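Local coordinates for protein manganese lipoxygenase (Gaeumannomyces graminis, PDB 5FX8) that uses a manganese ion to oxygenate linoleic and alpha-linolenic acids, giving 11S- and 13R-hydroperoxy fatty acids, at residues V175-L186 against H207-H217; Q549-A557 against Y568-T579. All coordinates share one frame; numbering follows the deposited sequence.

Contact 1 of 2, residues V175-L186 against H207-H217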
loop_
_atom_site.group_PDB
_atom_site.type_symbol
_atom_site.label_atom_id
_atom_site.label_comp_id
_atom_site.label_asym_id
_atom_site.label_seq_id
_atom_site.Cartn_x
_atom_site.Cartn_y
_atom_site.Cartn_z
ATOM N N VAL A 175 -1.959 -18.975 -4.449
ATOM C CA VAL A 175 -1.804 -20.195 -3.667
ATOM C C VAL A 175 -2.517 -21.346 -4.367
ATOM O O VAL A 175 -2.032 -22.475 -4.360
ATOM C CB VAL A 175 -2.259 -20.012 -2.188
ATOM C CG1 VAL A 175 -3.705 -19.733 -2.024
ATOM C CG2 VAL A 175 -1.936 -21.222 -1.370
ATOM N N LEU A 176 -3.614 -21.062 -5.049
ATOM C CA LEU A 176 -4.420 -22.126 -5.634
ATOM C C LEU A 176 -3.659 -22.899 -6.714
ATOM O O LEU A 176 -2.854 -22.344 -7.458
ATOM C CB LEU A 176 -5.694 -21.528 -6.219
ATOM C CG LEU A 176 -6.690 -22.518 -6.800
ATOM C CD1 LEU A 176 -7.454 -23.197 -5.658
ATOM C CD2 LEU A 176 -7.594 -21.835 -7.809
ATOM N N LYS A 177 -3.937 -24.189 -6.819
ATOM C CA LYS A 177 -3.223 -25.016 -7.775
ATOM C C LYS A 177 -4.123 -26.173 -8.167
ATOM O O LYS A 177 -4.763 -26.770 -7.307
ATOM C CB LYS A 177 -1.906 -25.497 -7.171
ATOM C CG LYS A 177 -1.551 -26.891 -7.523
ATOM C CD LYS A 177 -0.984 -27.635 -6.315
ATOM C CE LYS A 177 -0.925 -29.149 -6.543
ATOM N NZ LYS A 177 -0.403 -29.833 -5.327
ATOM N N ARG A 178 -4.209 -26.450 -9.466
ATOM C CA ARG A 178 -5.025 -27.549 -9.971
ATOM C C ARG A 178 -4.374 -28.889 -9.662
ATOM O O ARG A 178 -3.154 -29.024 -9.705
ATOM C CB ARG A 178 -5.214 -27.414 -11.478
ATOM C CG ARG A 178 -6.212 -28.382 -12.059
ATOM C CD ARG A 178 -6.078 -28.485 -13.555
ATOM N NE ARG A 178 -6.400 -27.243 -14.246
ATOM C CZ ARG A 178 -7.527 -27.004 -14.903
ATOM N NH1 ARG A 178 -8.462 -27.920 -14.984
ATOM N NH2 ARG A 178 -7.710 -25.837 -15.480
ATOM N N LEU A 179 -5.184 -29.889 -9.367
ATOM C CA LEU A 179 -4.660 -31.218 -9.090
ATOM C C LEU A 179 -4.489 -31.976 -10.393
ATOM O O LEU A 179 -5.461 -32.207 -11.111
ATOM C CB LEU A 179 -5.578 -31.989 -8.146
ATOM C CG LEU A 179 -5.597 -31.428 -6.724
ATOM C CD1 LEU A 179 -6.512 -32.253 -5.835
ATOM C CD2 LEU A 179 -4.163 -31.322 -6.155
ATOM N N HIS A 180 -3.265 -32.370 -10.685
ATOM C CA HIS A 180 -3.022 -33.170 -11.865
ATOM C C HIS A 180 -3.655 -34.547 -11.710
ATOM O O HIS A 180 -3.559 -35.153 -10.649
ATOM C CB HIS A 180 -1.539 -33.334 -12.110
ATOM C CG HIS A 180 -1.227 -33.892 -13.457
ATOM N ND1 HIS A 180 -1.015 -35.234 -13.680
ATOM C CD2 HIS A 180 -1.128 -33.290 -14.665
ATOM C CE1 HIS A 180 -0.764 -35.428 -14.962
ATOM N NE2 HIS A 180 -0.834 -34.264 -15.582
ATOM N N PRO A 181 -4.281 -35.078 -12.759
ATOM C CA PRO A 181 -4.955 -36.374 -12.619
ATOM C C PRO A 181 -4.043 -37.491 -12.206
ATOM O O PRO A 181 -4.507 -38.422 -11.550
ATOM C CB PRO A 181 -5.531 -36.613 -14.016
ATOM C CG PRO A 181 -5.750 -35.285 -14.526
ATOM C CD PRO A 181 -4.588 -34.471 -14.063
ATOM N N THR A 182 -2.767 -37.452 -12.564
ATOM C CA THR A 182 -1.936 -38.585 -12.186
ATOM C C THR A 182 -0.689 -38.172 -11.448
ATOM O O THR A 182 -0.124 -38.975 -10.713
ATOM C CB THR A 182 -1.508 -39.401 -13.392
ATOM O OG1 THR A 182 -0.749 -38.580 -14.284
ATOM C CG2 THR A 182 -2.707 -39.984 -14.086
ATOM N N LYS A 183 -0.232 -36.948 -11.652
ATOM C CA LYS A 183 0.984 -36.498 -10.997
ATOM C C LYS A 183 0.753 -35.955 -9.600
ATOM O O LYS A 183 1.733 -35.682 -8.914
ATOM C CB LYS A 183 1.683 -35.440 -11.841
ATOM C CG LYS A 183 2.159 -35.986 -13.154
ATOM C CD LYS A 183 2.899 -34.959 -13.968
ATOM C CE LYS A 183 3.139 -35.509 -15.353
ATOM N NZ LYS A 183 3.595 -36.924 -15.275
ATOM N N ASP A 184 -0.498 -35.778 -9.170
ATOM C CA ASP A 184 -0.837 -35.362 -7.815
ATOM C C ASP A 184 -1.869 -36.326 -7.233
ATOM O O ASP A 184 -2.719 -36.862 -7.941
ATOM C CB ASP A 184 -1.399 -33.913 -7.771
ATOM C CG ASP A 184 -0.359 -32.839 -8.118
ATOM O OD1 ASP A 184 0.831 -33.004 -7.775
ATOM O OD2 ASP A 184 -0.731 -31.816 -8.739
ATOM N N LYS A 185 -1.802 -36.554 -5.939
ATOM C CA LYS A 185 -2.793 -37.413 -5.321
ATOM C C LYS A 185 -3.790 -36.559 -4.558
ATOM O O LYS A 185 -3.571 -35.371 -4.337
ATOM C CB LYS A 185 -2.126 -38.438 -4.407
ATOM C CG LYS A 185 -1.600 -37.868 -3.116
ATOM C CD LYS A 185 -0.841 -38.906 -2.286
ATOM C CE LYS A 185 -0.447 -38.337 -0.922
ATOM N NZ LYS A 185 0.214 -37.002 -1.036
ATOM N N LEU A 186 -4.913 -37.154 -4.204
ATOM C CA LEU A 186 -5.889 -36.448 -3.390
ATOM C C LEU A 186 -5.287 -36.114 -2.029
ATOM O O LEU A 186 -4.768 -37.010 -1.356
ATOM C CB LEU A 186 -7.133 -37.294 -3.196
ATOM C CG LEU A 186 -7.922 -37.615 -4.444
ATOM C CD1 LEU A 186 -8.997 -38.615 -4.113
ATOM C CD2 LEU A 186 -8.544 -36.352 -4.946
ATOM N N HIS A 207 -11.176 -35.743 -9.860
ATOM C CA HIS A 207 -9.724 -35.744 -9.978
ATOM C C HIS A 207 -9.282 -36.141 -11.388
ATOM O O HIS A 207 -8.433 -35.481 -11.996
ATOM C CB HIS A 207 -9.148 -36.677 -8.912
ATOM C CG HIS A 207 -7.651 -36.694 -8.839
ATOM N ND1 HIS A 207 -6.963 -37.604 -8.073
ATOM C CD2 HIS A 207 -6.716 -35.926 -9.432
ATOM C CE1 HIS A 207 -5.669 -37.402 -8.209
ATOM N NE2 HIS A 207 -5.494 -36.387 -9.025
ATOM N N LYS A 208 -9.857 -37.208 -11.932
ATOM C CA LYS A 208 -9.442 -37.681 -13.242
ATOM C C LYS A 208 -9.815 -36.674 -14.312
ATOM O O LYS A 208 -9.149 -36.585 -15.348
ATOM C CB LYS A 208 -10.080 -39.042 -13.519
ATOM C CG LYS A 208 -9.339 -39.930 -14.494
ATOM C CD LYS A 208 -9.956 -39.878 -15.887
ATOM C CE LYS A 208 -9.287 -40.854 -16.874
ATOM N NZ LYS A 208 -9.820 -40.741 -18.266
ATOM N N GLY A 209 -10.860 -35.908 -14.073
ATOM C CA GLY A 209 -11.289 -34.941 -15.041
ATOM C C GLY A 209 -10.579 -33.622 -14.970
ATOM O O GLY A 209 -10.952 -32.707 -15.694
ATOM N N GLY A 210 -9.562 -33.495 -14.126
ATOM C CA GLY A 210 -8.865 -32.234 -13.969
ATOM C C GLY A 210 -9.732 -31.111 -13.461
ATOM O O GLY A 210 -9.493 -29.964 -13.811
ATOM N N ARG A 211 -10.744 -31.412 -12.646
ATOM C CA ARG A 211 -11.661 -30.419 -12.105
ATOM C C ARG A 211 -11.468 -30.163 -10.609
ATOM O O ARG A 211 -12.257 -29.427 -10.034
ATOM C CB ARG A 211 -13.108 -30.840 -12.368
ATOM C CG ARG A 211 -13.361 -31.257 -13.783
ATOM C CD ARG A 211 -14.797 -31.604 -14.066
ATOM N NE ARG A 211 -15.603 -30.447 -14.427
ATOM C CZ ARG A 211 -15.980 -30.125 -15.660
ATOM N NH1 ARG A 211 -15.630 -30.859 -16.690
ATOM N NH2 ARG A 211 -16.720 -29.059 -15.863
ATOM N N LEU A 212 -10.444 -30.738 -9.972
ATOM C CA LEU A 212 -10.157 -30.520 -8.556
ATOM C C LEU A 212 -8.962 -29.592 -8.376
ATOM O O LEU A 212 -7.934 -29.764 -9.028
ATOM C CB LEU A 212 -9.876 -31.834 -7.829
ATOM C CG LEU A 212 -11.017 -32.717 -7.340
ATOM C CD1 LEU A 212 -10.445 -33.715 -6.407
ATOM C CD2 LEU A 212 -12.103 -31.950 -6.653
ATOM N N PHE A 213 -9.095 -28.645 -7.453
ATOM C CA PHE A 213 -8.096 -27.636 -7.152
ATOM C C PHE A 213 -7.871 -27.608 -5.648
ATOM O O PHE A 213 -8.776 -27.892 -4.872
ATOM C CB PHE A 213 -8.531 -26.251 -7.615
ATOM C CG PHE A 213 -8.832 -26.155 -9.061
ATOM C CD1 PHE A 213 -10.049 -26.588 -9.569
ATOM C CD2 PHE A 213 -7.916 -25.596 -9.927
ATOM C CE1 PHE A 213 -10.318 -26.483 -10.905
ATOM C CE2 PHE A 213 -8.197 -25.492 -11.258
ATOM C CZ PHE A 213 -9.400 -25.943 -11.741
ATOM N N LEU A 214 -6.668 -27.237 -5.238
ATOM C CA LEU A 214 -6.261 -27.353 -3.846
ATOM C C LEU A 214 -5.614 -26.072 -3.373
ATOM O O LEU A 214 -4.808 -25.488 -4.089
ATOM C CB LEU A 214 -5.267 -28.493 -3.659
ATOM C CG LEU A 214 -4.596 -28.609 -2.288
ATOM C CD1 LEU A 214 -5.609 -28.839 -1.205
ATOM C CD2 LEU A 214 -3.645 -29.744 -2.309
ATOM N N VAL A 215 -5.947 -25.647 -2.162
ATOM C CA VAL A 215 -5.164 -24.674 -1.418
ATOM C C VAL A 215 -4.610 -25.371 -0.188
ATOM O O VAL A 215 -5.372 -25.891 0.628
ATOM C CB VAL A 215 -5.999 -23.463 -1.009
ATOM C CG1 VAL A 215 -5.166 -22.515 -0.155
ATOM C CG2 VAL A 215 -6.507 -22.783 -2.224
ATOM N N ASP A 216 -3.298 -25.362 -0.037
ATOM C CA ASP A 216 -2.630 -26.120 1.018
ATOM C C ASP A 216 -1.970 -25.155 1.994
ATOM O O ASP A 216 -0.834 -24.742 1.776
ATOM C CB ASP A 216 -1.599 -27.084 0.421
ATOM C CG ASP A 216 -1.169 -28.171 1.395
ATOM O OD1 ASP A 216 -1.302 -27.973 2.597
ATOM O OD2 ASP A 216 -0.702 -29.237 0.975
ATOM N N HIS A 217 -2.637 -24.817 3.091
ATOM C CA HIS A 217 -1.983 -24.078 4.164
ATOM C C HIS A 217 -1.535 -24.972 5.310
ATOM O O HIS A 217 -1.381 -24.491 6.427
ATOM C CB HIS A 217 -2.895 -22.987 4.710
ATOM C CG HIS A 217 -3.174 -21.908 3.729
ATOM N ND1 HIS A 217 -2.222 -21.441 2.862
ATOM C CD2 HIS A 217 -4.310 -21.239 3.438
ATOM C CE1 HIS A 217 -2.750 -20.513 2.091
ATOM N NE2 HIS A 217 -4.018 -20.374 2.417
HETATM O O HOH W 1 -8.221 -32.452 -10.696
#

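Contact 2 of 2, residues Q549-A557 against Y568-T579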
loop_
_atom_site.group_PDB
_atom_site.type_symbol
_atom_site.label_atom_id
_atom_site.label_comp_id
_atom_site.label_asym_id
_atom_site.label_seq_id
_atom_site.Cartn_x
_atom_site.Cartn_y
_atom_site.Cartn_z
ATOM N N GLN A 549 1.771 9.755 -7.525
ATOM C CA GLN A 549 2.582 8.563 -7.291
ATOM C C GLN A 549 1.830 7.269 -7.605
ATOM O O GLN A 549 2.238 6.186 -7.192
ATOM C CB GLN A 549 3.096 8.547 -5.852
ATOM C CG GLN A 549 4.121 9.597 -5.540
ATOM C CD GLN A 549 4.467 9.624 -4.073
ATOM O OE1 GLN A 549 3.633 9.306 -3.221
ATOM N NE2 GLN A 549 5.701 9.994 -3.760
ATOM N N THR A 550 0.740 7.383 -8.321
ATOM C CA THR A 550 -0.076 6.327 -8.878
ATOM C C THR A 550 0.659 5.596 -10.005
ATOM O O THR A 550 1.642 6.092 -10.554
ATOM C CB THR A 550 -1.371 6.990 -9.334
ATOM O OG1 THR A 550 -2.314 6.928 -8.279
ATOM C CG2 THR A 550 -1.948 6.401 -10.504
ATOM N N VAL A 551 0.196 4.379 -10.316
ATOM C CA VAL A 551 0.784 3.574 -11.383
ATOM C C VAL A 551 0.728 4.255 -12.744
ATOM O O VAL A 551 1.607 4.045 -13.579
ATOM C CB VAL A 551 0.095 2.216 -11.465
ATOM C CG1 VAL A 551 0.639 1.419 -12.647
ATOM C CG2 VAL A 551 0.232 1.494 -10.177
ATOM N N ARG A 552 -0.287 5.059 -13.010
ATOM C CA ARG A 552 -0.270 5.802 -14.266
ATOM C C ARG A 552 0.883 6.802 -14.364
ATOM O O ARG A 552 1.332 7.096 -15.470
ATOM C CB ARG A 552 -1.574 6.521 -14.465
ATOM C CG ARG A 552 -2.691 5.701 -14.078
ATOM C CD ARG A 552 -3.988 6.349 -14.502
ATOM N NE ARG A 552 -3.867 7.000 -15.783
ATOM C CZ ARG A 552 -4.758 7.881 -16.251
ATOM N NH1 ARG A 552 -5.796 8.228 -15.525
ATOM N NH2 ARG A 552 -4.609 8.433 -17.437
ATOM N N ASP A 553 1.364 7.350 -13.251
ATOM C CA ASP A 553 2.483 8.288 -13.254
ATOM C C ASP A 553 3.810 7.584 -13.098
ATOM O O ASP A 553 4.815 8.248 -12.843
ATOM C CB ASP A 553 2.355 9.337 -12.128
ATOM C CG ASP A 553 0.931 9.864 -11.957
ATOM O OD1 ASP A 553 0.434 10.513 -12.911
ATOM O OD2 ASP A 553 0.305 9.639 -10.882
ATOM N N ALA A 554 3.834 6.259 -13.225
ATOM C CA ALA A 554 5.055 5.517 -12.917
ATOM C C ALA A 554 6.243 6.011 -13.721
ATOM O O ALA A 554 7.345 6.113 -13.186
ATOM C CB ALA A 554 4.870 4.030 -13.156
ATOM N N PHE A 555 6.057 6.291 -15.008
ATOM C CA PHE A 555 7.184 6.614 -15.872
ATOM C C PHE A 555 7.250 8.087 -16.198
ATOM O O PHE A 555 8.068 8.500 -17.021
ATOM C CB PHE A 555 7.136 5.772 -17.148
ATOM C CG PHE A 555 7.008 4.336 -16.870
ATOM C CD1 PHE A 555 8.019 3.661 -16.239
ATOM C CD2 PHE A 555 5.852 3.671 -17.167
ATOM C CE1 PHE A 555 7.896 2.354 -15.933
ATOM C CE2 PHE A 555 5.726 2.365 -16.866
ATOM C CZ PHE A 555 6.762 1.696 -16.239
ATOM N N ALA A 556 6.436 8.877 -15.519
ATOM C CA ALA A 556 6.227 10.273 -15.787
ATOM C C ALA A 556 7.035 11.148 -14.871
ATOM O O ALA A 556 6.678 12.301 -14.675
ATOM C CB ALA A 556 4.749 10.587 -15.640
ATOM N N ALA A 557 8.071 10.617 -14.260
ATOM C CA ALA A 557 8.953 11.430 -13.460
ATOM C C ALA A 557 9.620 12.484 -14.324
ATOM O O ALA A 557 10.263 12.138 -15.320
ATOM C CB ALA A 557 10.030 10.576 -12.825
ATOM N N TYR A 568 11.146 7.764 -25.156
ATOM C CA TYR A 568 10.695 7.538 -23.787
ATOM C C TYR A 568 9.402 8.297 -23.510
ATOM O O TYR A 568 8.466 7.742 -22.926
ATOM C CB TYR A 568 11.782 7.922 -22.778
ATOM C CG TYR A 568 11.379 7.648 -21.355
ATOM C CD1 TYR A 568 10.588 8.547 -20.675
ATOM C CD2 TYR A 568 11.765 6.484 -20.694
ATOM C CE1 TYR A 568 10.173 8.302 -19.402
ATOM C CE2 TYR A 568 11.353 6.234 -19.410
ATOM C CZ TYR A 568 10.557 7.159 -18.775
ATOM O OH TYR A 568 10.115 7.001 -17.502
ATOM N N ALA A 569 9.315 9.558 -23.948
ATOM C CA ALA A 569 8.143 10.360 -23.614
ATOM C C ALA A 569 6.918 9.929 -24.408
ATOM O O ALA A 569 5.784 10.022 -23.912
ATOM C CB ALA A 569 8.439 11.835 -23.824
ATOM N N ALA A 570 7.124 9.426 -25.622
ATOM C CA ALA A 570 6.002 8.886 -26.373
ATOM C C ALA A 570 5.503 7.592 -25.748
ATOM O O ALA A 570 4.290 7.351 -25.687
ATOM C CB ALA A 570 6.404 8.674 -27.831
ATOM N N ALA A 571 6.418 6.735 -25.277
ATOM C CA ALA A 571 5.957 5.522 -24.607
ATOM C C ALA A 571 5.236 5.869 -23.315
ATOM O O ALA A 571 4.244 5.229 -22.960
ATOM C CB ALA A 571 7.113 4.560 -24.347
ATOM N N ASN A 572 5.690 6.920 -22.638
ATOM C CA ASN A 572 5.031 7.362 -21.425
ATOM C C ASN A 572 3.621 7.851 -21.689
ATOM O O ASN A 572 2.713 7.566 -20.909
ATOM C CB ASN A 572 5.825 8.465 -20.750
ATOM C CG ASN A 572 5.127 8.969 -19.514
ATOM O OD1 ASN A 572 4.868 8.200 -18.602
ATOM N ND2 ASN A 572 4.813 10.246 -19.472
ATOM N N ALA A 573 3.419 8.629 -22.749
ATOM C CA ALA A 573 2.083 9.134 -23.010
ATOM C C ALA A 573 1.154 8.012 -23.423
ATOM O O ALA A 573 -0.023 7.997 -23.046
ATOM C CB ALA A 573 2.130 10.216 -24.083
ATOM N N ARG A 574 1.657 7.058 -24.197
ATOM C CA ARG A 574 0.806 5.929 -24.518
ATOM C C ARG A 574 0.458 5.138 -23.260
ATOM O O ARG A 574 -0.664 4.641 -23.121
ATOM C CB ARG A 574 1.480 5.054 -25.557
ATOM C CG ARG A 574 0.709 3.813 -25.944
ATOM C CD ARG A 574 -0.646 4.088 -26.555
ATOM N NE ARG A 574 -1.303 2.852 -26.997
ATOM C CZ ARG A 574 -1.165 2.316 -28.222
ATOM N NH1 ARG A 574 -0.391 2.889 -29.136
ATOM N NH2 ARG A 574 -1.791 1.190 -28.529
ATOM N N PHE A 575 1.402 5.041 -22.320
ATOM C CA PHE A 575 1.145 4.303 -21.089
ATOM C C PHE A 575 0.114 5.013 -20.225
ATOM O O PHE A 575 -0.752 4.367 -19.639
ATOM C CB PHE A 575 2.451 4.090 -20.329
ATOM C CG PHE A 575 2.283 3.384 -19.023
ATOM C CD1 PHE A 575 2.076 2.013 -18.979
ATOM C CD2 PHE A 575 2.344 4.085 -17.827
ATOM C CE1 PHE A 575 1.928 1.366 -17.761
ATOM C CE2 PHE A 575 2.203 3.435 -16.603
ATOM C CZ PHE A 575 1.994 2.087 -16.568
ATOM N N VAL A 576 0.176 6.341 -20.175
ATOM C CA VAL A 576 -0.820 7.115 -19.456
ATOM C C VAL A 576 -2.201 6.937 -20.060
ATOM O O VAL A 576 -3.203 6.850 -19.341
ATOM C CB VAL A 576 -0.406 8.589 -19.437
ATOM C CG1 VAL A 576 -1.552 9.455 -18.987
ATOM C CG2 VAL A 576 0.760 8.727 -18.532
ATOM N N GLU A 577 -2.296 6.906 -21.382
ATOM C CA GLU A 577 -3.627 6.706 -21.935
ATOM C C GLU A 577 -4.113 5.270 -21.715
ATOM O O GLU A 577 -5.297 5.055 -21.415
ATOM C CB GLU A 577 -3.651 7.100 -23.414
ATOM C CG GLU A 577 -4.925 6.690 -24.182
ATOM C CD GLU A 577 -6.257 7.365 -23.727
ATOM O OE1 GLU A 577 -6.726 7.130 -22.579
ATOM O OE2 GLU A 577 -6.868 8.090 -24.557
ATOM N N ASP A 578 -3.223 4.278 -21.840
ATOM C CA ASP A 578 -3.632 2.883 -21.677
ATOM C C ASP A 578 -4.140 2.620 -20.269
ATOM O O ASP A 578 -5.204 2.013 -20.081
ATOM C CB ASP A 578 -2.482 1.928 -21.966
ATOM C CG ASP A 578 -2.078 1.891 -23.414
ATOM O OD1 ASP A 578 -2.774 2.471 -24.291
ATOM O OD2 ASP A 578 -1.035 1.255 -23.677
ATOM N N THR A 579 -3.374 3.055 -19.264
ATOM C CA THR A 579 -3.810 2.914 -17.886
ATOM C C THR A 579 -4.999 3.811 -17.566
ATOM O O THR A 579 -5.718 3.536 -16.608
ATOM C CB THR A 579 -2.658 3.191 -16.917
ATOM O OG1 THR A 579 -2.162 4.517 -17.099
ATOM C CG2 THR A 579 -1.532 2.202 -17.122
HETATM O O HOH W 2 3.697 6.896 -16.366
#

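Contact 1 of 2, residues V175-L186 against H207-H217
K177 and L214 exchange both of their backbone hydrogen bonds, K177 N to L214 O and L214 N to K177 O (2.9 Å), as the hydrogen-bonded pair of a short antiparallel ladder. R178 and F213 form the next, non-hydrogen-bonded pair, and beyond it L179 N gives a straight bond to L212 O (2.8 Å, 167°). Water 1 then takes over from direct pairing, donating to L179 O and accepting from L212 N. On the face shared by R178 and F213 the two side chains run alongside each other, with F213 CZ 3.8 Å above the centre of the guanidinium. R178 NH1 reaches G210 O, while its NE and NH2 go to the carbonyls of G382 and P390, so at least three backbone oxygens hold the group. G210, at positive phi, closes helix 203-208 in a Schellman motif. Three residues earlier, H207 swings its ring into the turn at 180-184, CG anti to the backbone N (chi1 -175°). Its NE2 donates to H180 O (2.8 Å), which lies in the ring plane, and L186 CD2 packs at ND1. H180 N in turn is held by D184 OD2. At the far end V175 CG2 meets H217 CE1 (3.6 Å), and H217 NE2 bonds D282. Strand 177-178 is one of the two outermost strands of a five-stranded antiparallel sheet; strand 212-216 separates it from strand 235-241, and V175, V215 and H217 abut helix 268-305.

Contact 2 of 2, residues Q549-A557 against Y568-T579
F555 turns the edge of its ring onto the face of F575 in a T-shaped pair, centroids 4.9 Å apart and planes at 68°. F555 CE2 sits over the centre of the F575 ring, and T579 CG2 covers the opposite face, so F575 is sandwiched between the loop and the next turn of its own helix. A554 CB lies over the centre of one face of F555, and F411 of helix 396-420 stacks on this ring as well. V551 O lies in the plane of F575 at its rim, 3.1 Å from CE2, bringing a backbone oxygen to the ring edge. This is packing of a loop along a helix: residues 549-557, with a short 3-10 segment and a type I turn from D553 to A556, lie against one side of helix 566-587 within the largely helical lipoxygenase fold. N572, one turn before F575 and V576, projects toward the loop, and water 2 links its OD1 (2.8 Å) to R552 O and F555 N. One turn earlier, the Y568 hydroxyl donates to F555 O (2.6 Å), arriving well off the carbonyl direction at a C=O...O angle of 117°. Toward the other end of the helical segment, R552 bends at chi3 (38°) and runs past T579 in the opposite direction, carrying its guanidinium to the helix backbone. There NH2 bonds V576 O (2.8 Å) from above the carbonyl plane, and NE makes only a weak bond to T579 OG1. That hydroxyl donates to F575 O (2.9 Å), reaching it from the opposite face to T579 N.

How the contacts relate
Contact 1 and contact 2 lie on opposite sides of the chain's centre, their own centres 40 Å apart and their nearest atoms about 21 Å apart. Contact 1 closes before contact 2 opens, and all four segments belong to the lipoxygenase fold. They share no helix or strand: 175-186 and 207-217 build one edge of the five-stranded sheet, whereas 549-557 and 568-579 join a loop to helix 566-587. Each nevertheless has a side chain within about 12 Å of a manganese ligand: V175 is about 12 Å from H290 and V551 about 9 Å from H478, measured between side chains. Neither contact supplies a metal ligand.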